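Maleylacetate reductase (Agrobacterium tumefaciens, PDB 3HL0) catalyses the NADH-dependent reduction of maleylacetate to 3-oxoadipate, probably in gamma-resorcylate catabolism. Local coordinates at residues 37-42 with 47-52; 62-67 with 77-82; 173-178 with 261-266; 177-182 with 239-244. All coordinates share one frame; numbering follows the deposited sequence.

Interaction 1 (37-42 with 47-52). With NAD (nicotinamide-adenine-dinucleotide), chain D.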
loop_
_atom_site.group_PDB
_atom_site.type_symbol
_atom_site.label_atom_id
_atom_site.label_comp_id
_atom_site.label_asym_id
_atom_site.label_seq_id
_atom_site.Cartn_x
_atom_site.Cartn_y
_atom_site.Cartn_z
ATOM N N ALA A 37 -25.688 -11.759 -3.172
ATOM C CA ALA A 37 -24.626 -10.833 -2.756
ATOM C C ALA A 37 -23.483 -10.734 -3.740
ATOM O O ALA A 37 -23.000 -11.739 -4.235
ATOM C CB ALA A 37 -24.060 -11.249 -1.397
ATOM N N LEU A 38 -23.015 -9.518 -4.007
ATOM C CA LEU A 38 -21.742 -9.358 -4.704
ATOM C C LEU A 38 -20.660 -9.123 -3.639
ATOM O O LEU A 38 -20.718 -8.128 -2.899
ATOM C CB LEU A 38 -21.809 -8.193 -5.707
ATOM C CG LEU A 38 -20.520 -7.852 -6.475
ATOM C CD1 LEU A 38 -20.215 -8.908 -7.575
ATOM C CD2 LEU A 38 -20.618 -6.456 -7.090
ATOM N N VAL A 39 -19.710 -10.057 -3.527
ATOM C CA VAL A 39 -18.666 -9.934 -2.496
ATOM C C VAL A 39 -17.541 -9.043 -3.041
ATOM O O VAL A 39 -17.091 -9.240 -4.181
ATOM C CB VAL A 39 -18.104 -11.334 -2.095
ATOM C CG1 VAL A 39 -17.076 -11.186 -0.934
ATOM C CG2 VAL A 39 -19.221 -12.264 -1.668
ATOM N N LEU A 40 -17.080 -8.080 -2.245
ATOM C CA LEU A 40 -16.093 -7.113 -2.696
ATOM C C LEU A 40 -14.777 -7.259 -1.919
ATOM O O LEU A 40 -14.780 -7.533 -0.716
ATOM C CB LEU A 40 -16.627 -5.688 -2.431
ATOM C CG LEU A 40 -17.989 -5.347 -3.014
ATOM C CD1 LEU A 40 -18.297 -3.925 -2.540
ATOM C CD2 LEU A 40 -17.989 -5.454 -4.543
ATOM N N SER A 41 -13.657 -7.045 -2.604
ATOM C CA SER A 41 -12.335 -6.967 -1.948
ATOM C C SER A 41 -11.334 -6.231 -2.815
ATOM O O SER A 41 -11.613 -5.915 -3.970
ATOM C CB SER A 41 -11.758 -8.367 -1.657
ATOM O OG SER A 41 -11.318 -8.982 -2.848
ATOM N N THR A 42 -10.183 -5.945 -2.230
ATOM C CA THR A 42 -8.994 -5.567 -2.969
ATOM C C THR A 42 -8.303 -6.826 -3.533
ATOM O O THR A 42 -8.666 -7.978 -3.194
ATOM C CB THR A 42 -7.977 -4.880 -2.040
ATOM O OG1 THR A 42 -7.601 -5.831 -1.035
ATOM C CG2 THR A 42 -8.516 -3.615 -1.430
ATOM N N GLY A 47 -8.387 -13.856 -2.148
ATOM C CA GLY A 47 -8.540 -15.250 -1.718
ATOM C C GLY A 47 -9.652 -15.364 -0.692
ATOM O O GLY A 47 -10.519 -16.245 -0.797
ATOM N N ASP A 48 -9.644 -14.472 0.295
ATOM C CA ASP A 48 -10.661 -14.496 1.357
ATOM C C ASP A 48 -12.081 -14.200 0.822
ATOM O O ASP A 48 -13.060 -14.842 1.231
ATOM C CB ASP A 48 -10.268 -13.560 2.488
ATOM C CG ASP A 48 -8.992 -14.024 3.214
ATOM O OD1 ASP A 48 -8.566 -15.197 3.037
ATOM O OD2 ASP A 48 -8.408 -13.213 3.964
ATOM N N ALA A 49 -12.161 -13.268 -0.123
ATOM C CA ALA A 49 -13.428 -12.907 -0.767
ATOM C C ALA A 49 -13.992 -14.079 -1.562
ATOM O O ALA A 49 -15.194 -14.389 -1.513
ATOM C CB ALA A 49 -13.231 -11.728 -1.659
ATOM N N GLU A 50 -13.093 -14.760 -2.261
ATOM C CA GLU A 50 -13.474 -15.947 -3.005
ATOM C C GLU A 50 -13.893 -17.092 -2.085
ATOM O O GLU A 50 -14.855 -17.801 -2.400
ATOM C CB GLU A 50 -12.328 -16.367 -3.929
ATOM C CG GLU A 50 -12.187 -15.417 -5.091
ATOM C CD GLU A 50 -10.876 -15.542 -5.825
ATOM O OE1 GLU A 50 -9.998 -16.359 -5.446
ATOM O OE2 GLU A 50 -10.729 -14.805 -6.821
ATOM N N ALA A 51 -13.204 -17.254 -0.954
ATOM C CA ALA A 51 -13.563 -18.345 -0.025
ATOM C C ALA A 51 -14.948 -18.063 0.584
ATOM O O ALA A 51 -15.797 -18.963 0.677
ATOM C CB ALA A 51 -12.518 -18.525 1.055
ATOM N N LEU A 52 -15.189 -16.808 0.975
ATOM C CA LEU A 52 -16.523 -16.430 1.487
ATOM C C LEU A 52 -17.633 -16.660 0.448
ATOM O O LEU A 52 -18.714 -17.209 0.735
ATOM C CB LEU A 52 -16.530 -14.968 1.938
ATOM C CG LEU A 52 -17.910 -14.433 2.346
ATOM C CD1 LEU A 52 -18.508 -15.240 3.498
ATOM C CD2 LEU A 52 -17.740 -12.939 2.672
HETATM P PA NAD D . -7.073 -0.067 3.111
HETATM O O1A NAD D . -8.508 -0.466 3.088
HETATM O O2A NAD D . -6.591 0.861 2.062
HETATM O O5B NAD D . -6.189 -1.384 3.272
HETATM C C5B NAD D . -4.780 -1.297 3.036
HETATM C C4B NAD D . -4.308 -2.671 2.584
HETATM O O4B NAD D . -4.415 -3.579 3.680
HETATM C C3B NAD D . -5.159 -3.223 1.426
HETATM O O3B NAD D . -4.346 -3.831 0.406
HETATM C C2B NAD D . -6.014 -4.251 2.132
HETATM O O2B NAD D . -6.429 -5.306 1.289
HETATM C C1B NAD D . -5.091 -4.753 3.252
HETATM N N9A NAD D . -5.827 -5.334 4.401
HETATM C C8A NAD D . -6.871 -4.759 5.100
HETATM N N7A NAD D . -7.258 -5.605 6.081
HETATM C C5A NAD D . -6.489 -6.737 6.024
HETATM C C6A NAD D . -6.474 -7.909 6.779
HETATM N N6A NAD D . -7.095 -8.047 7.979
HETATM N N1A NAD D . -5.535 -8.872 6.408
HETATM C C2A NAD D . -4.657 -8.657 5.370
HETATM N N3A NAD D . -4.661 -7.503 4.631
HETATM C C4A NAD D . -5.583 -6.553 4.967
HETATM O O3 NAD D . -6.709 0.720 4.496
HETATM P PN NAD D . -7.659 1.506 5.551
HETATM O O1N NAD D . -6.714 2.347 6.343
HETATM O O2N NAD D . -8.465 0.477 6.205
HETATM O O5D NAD D . -8.586 2.473 4.676
HETATM C C5D NAD D . -8.103 3.697 4.129
HETATM C C4D NAD D . -9.189 4.227 3.192
HETATM O O4D NAD D . -10.403 4.310 3.925
HETATM C C3D NAD D . -8.852 5.645 2.752
HETATM O O3D NAD D . -9.368 5.823 1.424
HETATM C C2D NAD D . -9.611 6.493 3.745
HETATM O O2D NAD D . -9.903 7.817 3.295
HETATM C C1D NAD D . -10.861 5.656 3.946
HETATM N N1N NAD D . -11.548 5.922 5.203
HETATM C C2N NAD D . -12.832 6.368 5.113
HETATM C C3N NAD D . -13.528 6.635 6.273
HETATM C C7N NAD D . -14.917 7.076 6.056
HETATM O O7N NAD D . -15.620 7.251 7.186
HETATM N N7N NAD D . -15.416 7.288 4.813
HETATM C C4N NAD D . -12.969 6.416 7.580
HETATM C C5N NAD D . -11.649 5.963 7.647
HETATM C C6N NAD D . -10.950 5.727 6.450
#
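V39 and S41, two residues apart and on the same side of the chain, aim their side chains at helix 46-56, where both meet A49. The branch of V39 that does the touching is CG1: placed anti to the backbone N (chi1 -176°), it lies over the A49 turn, 3.8 Å from A49 O and 4.0 Å from A49 CB. L52, one turn further along, brings a single methyl, CD2, to 4.1 Å from V39 CG1, while L40 between the two touching residues points to the other side, toward F64 and helix 97-110. This is the first half of a beta-alpha-beta unit, strand 37-40, helix 46-56 and strand 60-64, in the nucleotide-binding N-terminal part of an iron-containing alcohol dehydrogenase; the methyl of A49 also meets V63 of the returning strand. S41 leans on A49 through CB and through OG, which stands 3.6 Å from A49 CB. That hydroxyl, S41 OG, donates to T42 O at 2.9 Å, just beyond the strand and tilted out of the carbonyl plane. T42 itself carries the ligand end: its OG1 donates to O2B of the NAD adenosine ribose across 2.7 Å.

Interaction 2 (62-67 with 77-82)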
loop_
_atom_site.group_PDB
_atom_site.type_symbol
_atom_site.label_atom_id
_atom_site.label_comp_id
_atom_site.label_asym_id
_atom_site.label_seq_id
_atom_site.Cartn_x
_atom_site.Cartn_y
_atom_site.Cartn_z
ATOM N N GLY A 62 -21.630 -13.158 -7.081
ATOM C CA GLY A 62 -20.342 -12.882 -7.727
ATOM C C GLY A 62 -19.311 -12.315 -6.760
ATOM O O GLY A 62 -19.628 -12.058 -5.585
ATOM N N VAL A 63 -18.085 -12.147 -7.263
ATOM C CA VAL A 63 -16.941 -11.603 -6.530
ATOM C C VAL A 63 -16.264 -10.542 -7.388
ATOM O O VAL A 63 -15.922 -10.789 -8.544
ATOM C CB VAL A 63 -15.904 -12.680 -6.193
ATOM C CG1 VAL A 63 -14.713 -12.068 -5.457
ATOM C CG2 VAL A 63 -16.534 -13.747 -5.341
ATOM N N PHE A 64 -16.135 -9.333 -6.851
ATOM C CA PHE A 64 -15.406 -8.273 -7.547
ATOM C C PHE A 64 -14.241 -7.908 -6.636
ATOM O O PHE A 64 -14.446 -7.342 -5.570
ATOM C CB PHE A 64 -16.308 -7.048 -7.753
ATOM C CG PHE A 64 -15.636 -5.929 -8.514
ATOM C CD1 PHE A 64 -15.651 -5.933 -9.913
ATOM C CD2 PHE A 64 -14.975 -4.894 -7.846
ATOM C CE1 PHE A 64 -15.028 -4.908 -10.629
ATOM C CE2 PHE A 64 -14.351 -3.859 -8.566
ATOM C CZ PHE A 64 -14.380 -3.880 -9.957
ATOM N N SER A 65 -13.022 -8.233 -7.055
ATOM C CA SER A 65 -11.845 -8.128 -6.190
ATOM C C SER A 65 -10.853 -7.064 -6.677
ATOM O O SER A 65 -9.627 -7.194 -6.502
ATOM C CB SER A 65 -11.146 -9.493 -6.068
ATOM O OG SER A 65 -10.757 -9.989 -7.367
ATOM N N GLU A 66 -11.374 -5.996 -7.241
ATOM C CA GLU A 66 -10.477 -4.941 -7.742
ATOM C C GLU A 66 -10.621 -3.606 -7.030
ATOM O O GLU A 66 -10.337 -2.545 -7.612
ATOM C CB GLU A 66 -10.647 -4.780 -9.252
ATOM C CG GLU A 66 -10.053 -5.939 -10.043
ATOM C CD GLU A 66 -10.531 -5.962 -11.462
ATOM O OE1 GLU A 66 -10.518 -4.890 -12.119
ATOM O OE2 GLU A 66 -10.917 -7.058 -11.922
ATOM N N ALA A 67 -11.061 -3.644 -5.760
ATOM C CA ALA A 67 -11.201 -2.413 -4.994
ATOM C C ALA A 67 -9.840 -1.745 -4.958
ATOM O O ALA A 67 -8.809 -2.420 -4.823
ATOM C CB ALA A 67 -11.676 -2.698 -3.597
ATOM N N LYS A 77 -17.519 2.416 -11.530
ATOM C CA LYS A 77 -18.379 2.142 -12.717
ATOM C C LYS A 77 -18.333 0.687 -13.151
ATOM O O LYS A 77 -19.380 0.071 -13.398
ATOM C CB LYS A 77 -18.003 3.062 -13.871
ATOM C CG LYS A 77 -18.430 4.482 -13.579
ATOM C CD LYS A 77 -18.123 5.406 -14.736
ATOM C CE LYS A 77 -18.549 6.834 -14.414
ATOM N NZ LYS A 77 -17.405 7.553 -13.828
ATOM N N THR A 78 -17.124 0.139 -13.209
ATOM C CA THR A 78 -16.912 -1.283 -13.512
ATOM C C THR A 78 -17.568 -2.211 -12.484
ATOM O O THR A 78 -18.161 -3.229 -12.850
ATOM C CB THR A 78 -15.417 -1.566 -13.602
ATOM O OG1 THR A 78 -14.892 -0.765 -14.676
ATOM C CG2 THR A 78 -15.146 -3.044 -13.928
ATOM N N ALA A 79 -17.477 -1.845 -11.204
ATOM C CA ALA A 79 -18.076 -2.666 -10.150
ATOM C C ALA A 79 -19.597 -2.636 -10.228
ATOM O O ALA A 79 -20.266 -3.637 -9.973
ATOM C CB ALA A 79 -17.622 -2.182 -8.767
ATOM N N VAL A 80 -20.150 -1.470 -10.549
ATOM C CA VAL A 80 -21.599 -1.350 -10.711
ATOM C C VAL A 80 -22.079 -2.185 -11.900
ATOM O O VAL A 80 -23.109 -2.856 -11.809
ATOM C CB VAL A 80 -22.045 0.145 -10.848
ATOM C CG1 VAL A 80 -23.517 0.257 -11.231
ATOM C CG2 VAL A 80 -21.792 0.882 -9.529
ATOM N N GLU A 81 -21.312 -2.181 -12.989
ATOM C CA GLU A 81 -21.625 -3.070 -14.104
ATOM C C GLU A 81 -21.606 -4.535 -13.629
ATOM O O GLU A 81 -22.473 -5.306 -14.012
ATOM C CB GLU A 81 -20.670 -2.846 -15.274
ATOM C CG GLU A 81 -20.876 -1.495 -15.929
ATOM C CD GLU A 81 -19.742 -1.089 -16.867
ATOM O OE1 GLU A 81 -18.639 -1.685 -16.789
ATOM O OE2 GLU A 81 -19.962 -0.159 -17.685
ATOM N N ALA A 82 -20.645 -4.890 -12.767
ATOM C CA ALA A 82 -20.561 -6.251 -12.228
ATOM C C ALA A 82 -21.757 -6.580 -11.318
ATOM O O ALA A 82 -22.348 -7.674 -11.442
ATOM C CB ALA A 82 -19.226 -6.441 -11.478
#
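A82 N donates to T78 O at 3.0 Å, the helical bond that sets one turn apart two of the three residues of helix 73-85 that meet the ring of F64. The strand and the helix run antiparallel, 176° between their directions, with 9.5 Å between the short axes. With CG anti to the backbone N (chi1 -178°), the ring of F64 reaches across this gap and meets T78, A79 and A82, each from a different direction. A79 lies over one face: its CB stands 3.8 Å from the F64 ring centroid, a CH-pi contact displaced a little toward the CE2 rim. T78 comes to the ring edge, close to its plane, with CG2 3.8 Å from F64 CE1, and the two side chains cross at about a right angle. One turn on, A82 CB approaches F64 CD1 obliquely at 3.9 Å. T78 turns its hydroxyl elsewhere, to E74 O in the preceding turn. The backbone of F64 pairs with V39 and S41 in the parallel sheet, and L102 of helix 97-110 also packs on the F64 side chain, whereas V63 points to helix 46-56 on the other face. No hydrogen bond crosses between strand and helix, so with nothing directional to hold them the contact depends on how well the methyl groups fit the face and edge of one aromatic ring.

Interaction 3 (173-178 with 261-266)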
loop_
_atom_site.group_PDB
_atom_site.type_symbol
_atom_site.label_atom_id
_atom_site.label_comp_id
_atom_site.label_asym_id
_atom_site.label_seq_id
_atom_site.Cartn_x
_atom_site.Cartn_y
_atom_site.Cartn_z
ATOM N N ALA A 173 -8.029 5.154 14.110
ATOM C CA ALA A 173 -9.255 5.004 14.921
ATOM C C ALA A 173 -9.219 5.965 16.104
ATOM O O ALA A 173 -10.185 6.707 16.370
ATOM C CB ALA A 173 -9.387 3.530 15.433
HETATM N N MSE A 174 -8.106 5.957 16.816
HETATM C CA MSE A 174 -7.967 6.821 18.008
HETATM C C MSE A 174 -8.175 8.294 17.635
HETATM O O MSE A 174 -8.734 9.074 18.423
HETATM C CB MSE A 174 -6.612 6.650 18.682
HETATM C CG MSE A 174 -6.527 5.283 19.299
HETATM SE SE MSE A 174 -4.800 4.900 20.066
HETATM C CE MSE A 174 -4.695 6.286 21.300
ATOM N N ALA A 175 -7.737 8.687 16.432
ATOM C CA ALA A 175 -7.944 10.068 16.016
ATOM C C ALA A 175 -9.423 10.476 15.961
ATOM O O ALA A 175 -9.769 11.591 16.318
ATOM C CB ALA A 175 -7.265 10.307 14.635
ATOM N N HIS A 176 -10.289 9.555 15.489
ATOM C CA HIS A 176 -11.749 9.830 15.418
ATOM C C HIS A 176 -12.237 10.118 16.842
ATOM O O HIS A 176 -12.976 11.098 17.047
ATOM C CB HIS A 176 -12.518 8.617 14.888
ATOM C CG HIS A 176 -12.019 8.019 13.604
ATOM N ND1 HIS A 176 -11.440 8.735 12.574
ATOM C CD2 HIS A 176 -12.083 6.726 13.181
ATOM C CE1 HIS A 176 -11.129 7.903 11.587
ATOM N NE2 HIS A 176 -11.551 6.684 11.921
ATOM N N ALA A 177 -11.820 9.281 17.800
ATOM C CA ALA A 177 -12.291 9.457 19.204
ATOM C C ALA A 177 -11.760 10.714 19.841
ATOM O O ALA A 177 -12.486 11.442 20.522
ATOM C CB ALA A 177 -11.905 8.252 20.032
ATOM N N ALA A 178 -10.476 11.013 19.597
ATOM C CA ALA A 178 -9.861 12.161 20.207
ATOM C C ALA A 178 -10.578 13.446 19.756
ATOM O O ALA A 178 -10.921 14.314 20.577
ATOM C CB ALA A 178 -8.369 12.204 19.846
ATOM N N VAL A 261 1.211 10.004 12.193
ATOM C CA VAL A 261 2.218 11.057 12.346
ATOM C C VAL A 261 1.661 12.370 12.917
ATOM O O VAL A 261 2.279 12.985 13.810
ATOM C CB VAL A 261 2.943 11.305 11.022
ATOM C CG1 VAL A 261 3.896 12.519 11.151
ATOM C CG2 VAL A 261 3.768 10.076 10.674
ATOM N N LEU A 262 0.509 12.778 12.386
ATOM C CA LEU A 262 -0.039 14.105 12.748
ATOM C C LEU A 262 -0.710 14.102 14.118
ATOM O O LEU A 262 -0.734 15.155 14.747
ATOM C CB LEU A 262 -1.032 14.605 11.679
ATOM C CG LEU A 262 -0.335 15.101 10.384
ATOM C CD1 LEU A 262 -1.423 15.457 9.378
ATOM C CD2 LEU A 262 0.535 16.270 10.663
ATOM N N LEU A 263 -1.308 12.973 14.514
ATOM C CA LEU A 263 -2.253 12.989 15.684
ATOM C C LEU A 263 -1.666 13.659 16.964
ATOM O O LEU A 263 -2.341 14.482 17.585
ATOM C CB LEU A 263 -2.814 11.596 15.969
ATOM C CG LEU A 263 -3.939 11.626 17.026
ATOM C CD1 LEU A 263 -5.155 12.464 16.629
ATOM C CD2 LEU A 263 -4.271 10.175 17.329
ATOM N N PRO A 264 -0.404 13.389 17.332
ATOM C CA PRO A 264 0.082 14.029 18.577
ATOM C C PRO A 264 0.135 15.569 18.456
ATOM O O PRO A 264 -0.063 16.252 19.444
ATOM C CB PRO A 264 1.498 13.463 18.744
ATOM C CG PRO A 264 1.438 12.109 18.034
ATOM C CD PRO A 264 0.538 12.364 16.825
ATOM N N HIS A 265 0.410 16.064 17.256
ATOM C CA HIS A 265 0.582 17.497 16.993
ATOM C C HIS A 265 -0.725 18.206 16.855
ATOM O O HIS A 265 -0.834 19.330 17.321
ATOM C CB HIS A 265 1.413 17.643 15.720
ATOM C CG HIS A 265 2.723 16.947 15.842
ATOM N ND1 HIS A 265 3.755 17.451 16.603
ATOM C CD2 HIS A 265 3.133 15.744 15.375
ATOM C CE1 HIS A 265 4.755 16.584 16.580
ATOM N NE2 HIS A 265 4.409 15.546 15.841
ATOM N N THR A 266 -1.705 17.566 16.207
ATOM C CA THR A 266 -3.009 18.205 16.031
ATOM C C THR A 266 -3.716 18.220 17.386
ATOM O O THR A 266 -4.355 19.240 17.740
ATOM C CB THR A 266 -3.858 17.489 14.958
ATOM O OG1 THR A 266 -3.957 16.099 15.304
ATOM C CG2 THR A 266 -3.176 17.655 13.582
#
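Helices 163-180 and 255-271 come together at A175 and L263, whose CA atoms are only 6.4 Å apart. Both segments are helical, but 261-266 is kinked at P264: the N atoms of P264 and H265 lack the usual bond to the turn before. The small side chain of A175 is consistent with so close an approach. L263, its CG anti to the backbone N (chi1 -172°), extends straight at the other helix and divides its two methyls over the backbone of A175. CD1 of L263 rests on the alanine methyl, 3.6 Å from A175 CB, and lies nearly as close to A175 CA. CD2 of L263 spreads along the chain toward the preceding residue, 3.9 Å from A175 N and 4.4 Å from M174 CB. The selenomethionine M174 therefore offers only the root of its side chain here, its longer part packing among residues of other helices. No hydrogen bond joins the two segments, and the touching residues are all buried, so the contact is plain apolar packing within the all-helical C-terminal part of the protein. H240 of helix 239-251 touches both A175 and L263 and bridges the seam. M174 and L263 both meet L293 of helix 289-300, and M174 also packs on L198, M201 and I202 of helix 188-210, so helices 188-210, 239-251 and 289-300 all reach this junction.

Interaction 4 (177-182 with 239-244)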
loop_
_atom_site.group_PDB
_atom_site.type_symbol
_atom_site.label_atom_id
_atom_site.label_comp_id
_atom_site.label_asym_id
_atom_site.label_seq_id
_atom_site.Cartn_x
_atom_site.Cartn_y
_atom_site.Cartn_z
ATOM N N ALA A 177 -11.820 9.281 17.800
ATOM C CA ALA A 177 -12.291 9.457 19.204
ATOM C C ALA A 177 -11.760 10.714 19.841
ATOM O O ALA A 177 -12.486 11.442 20.522
ATOM C CB ALA A 177 -11.905 8.252 20.032
ATOM N N ALA A 178 -10.476 11.013 19.597
ATOM C CA ALA A 178 -9.861 12.161 20.207
ATOM C C ALA A 178 -10.578 13.446 19.756
ATOM O O ALA A 178 -10.921 14.314 20.577
ATOM C CB ALA A 178 -8.369 12.204 19.846
ATOM N N GLU A 179 -10.838 13.566 18.450
ATOM C CA GLU A 179 -11.521 14.779 17.965
ATOM C C GLU A 179 -12.995 14.820 18.394
ATOM O O GLU A 179 -13.551 15.902 18.562
ATOM C CB GLU A 179 -11.397 14.961 16.440
ATOM C CG GLU A 179 -9.969 15.258 16.005
ATOM C CD GLU A 179 -9.923 16.324 14.886
ATOM O OE1 GLU A 179 -10.405 16.087 13.766
ATOM O OE2 GLU A 179 -9.455 17.427 15.190
ATOM N N ALA A 180 -13.614 13.651 18.539
ATOM C CA ALA A 180 -15.001 13.643 19.012
ATOM C C ALA A 180 -15.124 14.339 20.380
ATOM O O ALA A 180 -16.176 14.948 20.675
ATOM C CB ALA A 180 -15.517 12.230 19.089
ATOM N N LEU A 181 -14.092 14.248 21.210
ATOM C CA LEU A 181 -14.190 14.853 22.559
ATOM C C LEU A 181 -14.403 16.371 22.534
ATOM O O LEU A 181 -15.015 16.928 23.472
ATOM C CB LEU A 181 -12.932 14.543 23.369
ATOM C CG LEU A 181 -12.717 13.054 23.653
ATOM C CD1 LEU A 181 -11.340 12.859 24.333
ATOM C CD2 LEU A 181 -13.879 12.477 24.527
ATOM N N TYR A 182 -13.938 17.032 21.480
ATOM C CA TYR A 182 -14.078 18.492 21.397
ATOM C C TYR A 182 -14.882 18.945 20.207
ATOM O O TYR A 182 -14.847 20.122 19.833
ATOM C CB TYR A 182 -12.708 19.191 21.474
ATOM C CG TYR A 182 -11.667 18.770 20.446
ATOM C CD1 TYR A 182 -11.760 19.194 19.106
ATOM C CD2 TYR A 182 -10.595 17.964 20.836
ATOM C CE1 TYR A 182 -10.753 18.843 18.176
ATOM C CE2 TYR A 182 -9.614 17.579 19.924
ATOM C CZ TYR A 182 -9.691 18.048 18.624
ATOM O OH TYR A 182 -8.708 17.694 17.709
ATOM N N LEU A 239 -9.591 20.008 13.091
ATOM C CA LEU A 239 -8.258 20.190 12.531
ATOM C C LEU A 239 -7.575 18.870 12.122
ATOM O O LEU A 239 -6.988 18.764 11.039
ATOM C CB LEU A 239 -7.386 20.921 13.553
ATOM C CG LEU A 239 -5.884 20.939 13.259
ATOM C CD1 LEU A 239 -5.609 21.716 11.978
ATOM C CD2 LEU A 239 -5.131 21.523 14.468
ATOM N N HIS A 240 -7.633 17.873 12.994
ATOM C CA HIS A 240 -6.873 16.675 12.657
ATOM C C HIS A 240 -7.337 16.052 11.361
ATOM O O HIS A 240 -6.516 15.757 10.480
ATOM C CB HIS A 240 -6.881 15.650 13.795
ATOM C CG HIS A 240 -6.193 14.374 13.399
ATOM N ND1 HIS A 240 -4.822 14.213 13.441
ATOM C CD2 HIS A 240 -6.695 13.260 12.824
ATOM C CE1 HIS A 240 -4.516 13.019 12.952
ATOM N NE2 HIS A 240 -5.640 12.424 12.561
ATOM N N HIS A 241 -8.634 15.799 11.250
ATOM C CA HIS A 241 -9.098 15.095 10.029
ATOM C C HIS A 241 -8.988 16.018 8.800
ATOM O O HIS A 241 -8.688 15.532 7.719
ATOM C CB HIS A 241 -10.518 14.525 10.238
ATOM C CG HIS A 241 -10.571 13.402 11.238
ATOM N ND1 HIS A 241 -10.441 13.616 12.595
ATOM C CD2 HIS A 241 -10.740 12.068 11.075
ATOM C CE1 HIS A 241 -10.518 12.449 13.227
ATOM N NE2 HIS A 241 -10.684 11.490 12.327
ATOM N N LYS A 242 -9.236 17.315 8.963
ATOM C CA LYS A 242 -9.094 18.260 7.822
ATOM C C LYS A 242 -7.664 18.305 7.307
ATOM O O LYS A 242 -7.434 18.196 6.096
ATOM C CB LYS A 242 -9.573 19.639 8.224
ATOM C CG LYS A 242 -11.097 19.673 8.482
ATOM C CD LYS A 242 -11.888 19.764 7.181
ATOM C CE LYS A 242 -13.297 20.282 7.417
ATOM N NZ LYS A 242 -14.179 19.225 8.016
ATOM N N LEU A 243 -6.710 18.391 8.226
ATOM C CA LEU A 243 -5.298 18.460 7.840
ATOM C C LEU A 243 -4.853 17.161 7.188
ATOM O O LEU A 243 -4.098 17.201 6.211
ATOM C CB LEU A 243 -4.423 18.852 9.026
ATOM C CG LEU A 243 -2.938 19.102 8.761
ATOM C CD1 LEU A 243 -2.858 20.292 7.755
ATOM C CD2 LEU A 243 -2.245 19.433 10.071
ATOM N N CYS A 244 -5.294 16.003 7.694
ATOM C CA CYS A 244 -4.897 14.747 7.078
ATOM C C CYS A 244 -5.456 14.672 5.654
ATOM O O CYS A 244 -4.784 14.212 4.734
ATOM C CB CYS A 244 -5.417 13.539 7.857
ATOM S SG CYS A 244 -4.569 13.261 9.420
#
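A histidine-carboxylate hydrogen bond, set at the start of helix 239-251 in the helical C-terminal part, links H241 with E179 of helix 163-180, with the H241 side chain about 7 Å from the bound NAD. H241 ND1 donates to E179 OE1 over 2.7 Å in a nearly straight bond (169°); it meets the oxygen on the anti side, and the imidazole and carboxylate planes are only 18° apart. H241 N reaches the same oxygen, E179 OE1, at 3.1 Å, from above the carboxylate plane and on the same face as ND1. The other oxygen, E179 OE2, accepts H240 N at 2.9 Å, also from above the plane, and Y182 OH at 2.6 Å, which takes the anti lone pair. With S238 N added on OE1, the buried carboxylate is gripped by five donors, three of them amides at or just before the first turn of the helix; this setting probably stabilises a negative charge on it. A bend at chi2 (-140°) brings the carboxylate alongside these amides, where OE1 and OE2 can take neighbouring N-H groups. H241 has a second partner, NE2 being hydrogen-bonded to H176 ND1; the H240 ring instead has T266 as its polar partner, OG1 on ND1. H259 meets the H241 ring edge-to-face and also touches the H240 ring, so several histidines gather near the cofactor. H240 CB lies over the same face of the carboxylate that the H240 amide approaches, 3.3 Å from E179 CD.

Overall arrangement
From the N terminus, interaction 1 closes the short loop between strand 37-40 and helix 46-56, and interaction 2 then closes the next, from strand 60-64 to helix 73-85. The two follow in series and are joined through the neighbouring strands of one parallel sheet, whose opposite faces their helices cover. Interactions 3 and 4 both leave helix 163-180 and span much longer loops; E179 with 239-244 nests inside A175 with 261-266, and their centres are about 6 Å apart. Together they bind helix 163-180 to two successive helices of the C-terminal part. The two pairs lie on opposite sides of the chain's centre, with centres 31 to 33 Å apart.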